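Local coordinates for coclaurine N-methyltransferase (Coptis japonica, PDB 6GKV) that transfers a methyl group from S-adenosyl-L-methionine to the ring nitrogen of coclaurine and related tetrahydroisoquinolines in alkaloid biosynthesis, at the interface of chains A and B. Residues are numbered along the deposited sequence; one frame, centred on the assembly and turned at random. Chains: chain A/B, Coclaurine N-methyltransferase.

The interface of chains A and B. Residues chain A 42-44, 48; chain B 231, 261, 278, 340, 343.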
ATOM      1  N   PRO A  42     -13.839   3.030  10.391  1.00 47.85           N
ATOM      2  CA  PRO A  42     -13.753   2.269  11.641  1.00 45.88           C
ATOM      3  C   PRO A  42     -13.190   0.850  11.446  1.00 52.80           C
ATOM      4  O   PRO A  42     -12.646   0.284  12.392  1.00 52.16           O
ATOM      5  CB  PRO A  42     -15.210   2.247  12.150  1.00 37.67           C
ATOM      6  CG  PRO A  42     -16.058   2.626  10.969  1.00 43.24           C
ATOM      7  CD  PRO A  42     -15.208   3.466  10.073  1.00 49.05           C
ATOM      8  N   THR A  43     -13.289   0.288  10.249  1.00 52.76           N
ATOM      9  CA  THR A  43     -12.664  -1.010   9.991  1.00 46.39           C
ATOM     10  C   THR A  43     -11.650  -0.901   8.868  1.00 45.67           C
ATOM     11  O   THR A  43     -11.844  -0.124   7.935  1.00 43.89           O
ATOM     12  CB  THR A  43     -13.686  -2.065   9.604  1.00 48.43           C
ATOM     13  OG1 THR A  43     -14.266  -1.705   8.351  1.00 54.06           O
ATOM     14  CG2 THR A  43     -14.784  -2.153  10.641  1.00 51.24           C
ATOM     15  N   TYR A  44     -10.567  -1.675   8.946  1.00 43.98           N
ATOM     16  CA  TYR A  44      -9.556  -1.618   7.897  1.00 38.02           C
ATOM     17  C   TYR A  44     -10.140  -2.044   6.553  1.00 35.88           C
ATOM     18  O   TYR A  44      -9.732  -1.542   5.509  1.00 37.25           O
ATOM     19  CB  TYR A  44      -8.353  -2.485   8.242  1.00 36.59           C
ATOM     20  CG  TYR A  44      -7.123  -2.054   7.499  1.00 29.73           C
ATOM     21  CD1 TYR A  44      -6.567  -0.820   7.746  1.00 29.37           C
ATOM     22  CD2 TYR A  44      -6.513  -2.873   6.552  1.00 31.06           C
ATOM     23  CE1 TYR A  44      -5.432  -0.379   7.077  1.00 28.87           C
ATOM     24  CE2 TYR A  44      -5.373  -2.434   5.863  1.00 36.64           C
ATOM     25  CZ  TYR A  44      -4.842  -1.181   6.141  1.00 35.76           C
ATOM     26  OH  TYR A  44      -3.718  -0.702   5.504  1.00 34.56           O
ATOM     27  N   ILE A  48      -9.711  -0.012   3.026  1.00 46.65           N
ATOM     28  CA  ILE A  48      -9.071  -0.535   1.812  1.00 38.11           C
ATOM     29  C   ILE A  48     -10.050  -0.470   0.642  1.00 35.62           C
ATOM     30  O   ILE A  48      -9.678  -0.091  -0.444  1.00 39.86           O
ATOM     31  CB  ILE A  48      -8.557  -1.985   2.012  1.00 39.01           C
ATOM     32  CG1 ILE A  48      -7.375  -1.992   2.969  1.00 32.81           C
ATOM     33  CG2 ILE A  48      -8.046  -2.589   0.716  1.00 27.14           C
ATOM     34  CD1 ILE A  48      -6.223  -1.185   2.441  1.00 27.80           C
TER
ATOM     35  N   LYS B 231      -2.276  -5.415   9.697  1.00 45.13           N
ATOM     36  CA  LYS B 231      -2.804  -4.193   9.111  1.00 45.70           C
ATOM     37  C   LYS B 231      -1.731  -3.299   8.461  1.00 46.97           C
ATOM     38  O   LYS B 231      -1.943  -2.748   7.383  1.00 38.69           O
ATOM     39  CB  LYS B 231      -3.558  -3.435  10.216  1.00 44.20           C
ATOM     40  CG  LYS B 231      -4.128  -2.113   9.846  1.00 50.63           C
ATOM     41  CD  LYS B 231      -5.107  -1.646  10.913  1.00 42.55           C
ATOM     42  CE  LYS B 231      -4.397  -1.114  12.139  1.00 44.19           C
ATOM     43  NZ  LYS B 231      -5.384  -0.707  13.184  1.00 52.54           N
ATOM     44  N   ALA B 261      -0.669  -5.957   5.050  1.00 36.36           N
ATOM     45  CA  ALA B 261      -1.795  -6.023   4.113  1.00 32.62           C
ATOM     46  C   ALA B 261      -1.381  -5.554   2.719  1.00 37.28           C
ATOM     47  O   ALA B 261      -1.920  -6.029   1.720  1.00 45.07           O
ATOM     48  CB  ALA B 261      -2.956  -5.217   4.622  1.00 40.77           C
ATOM     49  N   THR B 278      -9.330  -6.655   2.231  1.00 46.00           N
ATOM     50  CA  THR B 278      -8.990  -7.250   3.505  1.00 44.52           C
ATOM     51  C   THR B 278     -10.292  -7.630   4.185  1.00 47.09           C
ATOM     52  O   THR B 278     -11.380  -7.325   3.704  1.00 50.25           O
ATOM     53  CB  THR B 278      -8.195  -6.329   4.449  1.00 44.59           C
ATOM     54  OG1 THR B 278      -9.053  -5.289   4.934  1.00 46.18           O
ATOM     55  CG2 THR B 278      -6.927  -5.757   3.781  1.00 34.41           C
ATOM     56  N   GLU B 340      -8.742  -5.968  14.321  1.00 42.35           N
ATOM     57  CA  GLU B 340      -8.243  -4.843  13.544  1.00 44.90           C
ATOM     58  C   GLU B 340      -6.730  -4.702  13.593  1.00 45.53           C
ATOM     59  O   GLU B 340      -6.196  -3.638  13.284  1.00 38.74           O
ATOM     60  CB  GLU B 340      -8.878  -3.533  14.038  1.00 46.16           C
ATOM     61  CG  GLU B 340     -10.317  -3.330  13.601  1.00 44.66           C
ATOM     62  CD  GLU B 340     -10.426  -3.251  12.102  1.00 44.81           C
ATOM     63  OE1 GLU B 340      -9.693  -2.430  11.505  1.00 50.26           O
ATOM     64  OE2 GLU B 340     -11.219  -4.019  11.524  1.00 39.80           O
ATOM     65  N   MET B 343      -5.097  -9.862  10.440  1.00 35.73           N
ATOM     66  CA  MET B 343      -6.295 -10.112   9.662  1.00 38.47           C
ATOM     67  C   MET B 343      -5.950 -10.851   8.376  1.00 44.27           C
ATOM     68  O   MET B 343      -4.810 -11.288   8.200  1.00 51.55           O
ATOM     69  CB  MET B 343      -6.984  -8.773   9.380  1.00 33.88           C
ATOM     70  CG  MET B 343      -6.031  -7.715   8.860  1.00 31.86           C
ATOM     71  SD  MET B 343      -6.891  -6.142   8.543  1.00 48.19           S
ATOM     72  CE  MET B 343      -6.951  -5.392  10.172  1.00 37.56           C
TER
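A:Tyr44 reaches across the dimer boundary and lays its ring among B:Lys231, B:Ala261, B:Thr278 and B:Met343 of the partner. The enzyme is a homodimeric S-adenosyl-L-methionine-dependent methyltransferase of the CFA/CMAS family, and this patch is part of its two-fold interface. A:Tyr44 opens helix 44-58, and its CG, anti to the backbone N (chi1 -158°), carries the ring toward chain B, under the B:Lys231 stem. One face takes that stem: CG sits above the ring, shifted toward the rim, 3.5 Å from CD1 of A:Tyr44, and CD continues above the same face, just beyond the rim near CD1. The lysine chain then bends at chi3 (77°), and NZ donates to the backbone O of B:Glu340 at 3.0 Å, which likely steadies the stem over the ring. On the CD2 side, B:Met343 crosses at about a right angle, with SD 3.8 Å from CD2 of A:Tyr44 and the methyl CE against its CB. B:Thr278, also crossing nearly perpendicular, brings its methyl CG2 to 4.0 Å from the same CD2. B:Ala261 meets the ring farther out, its CB 3.9 Å from CE2 of A:Tyr44. Cut back to an alanine, A:Tyr44 would probably leave the B:Lys231 stem without its aromatic cover and open a gap beside B:Ala261 and SD of B:Met343. B:Glu340 accepts the helix-start N-H through OE1, 2.8 Å from N of A:Tyr44, in a moderately bent bond (143° at H). The donor comes on the syn side, somewhat out of the carboxylate plane, and the acid's charge would probably be favoured by the helix dipole there. One turn on, A:Ile48 brings CG1 to CG2 of B:Thr278, on strand 272-279, at 3.9 Å.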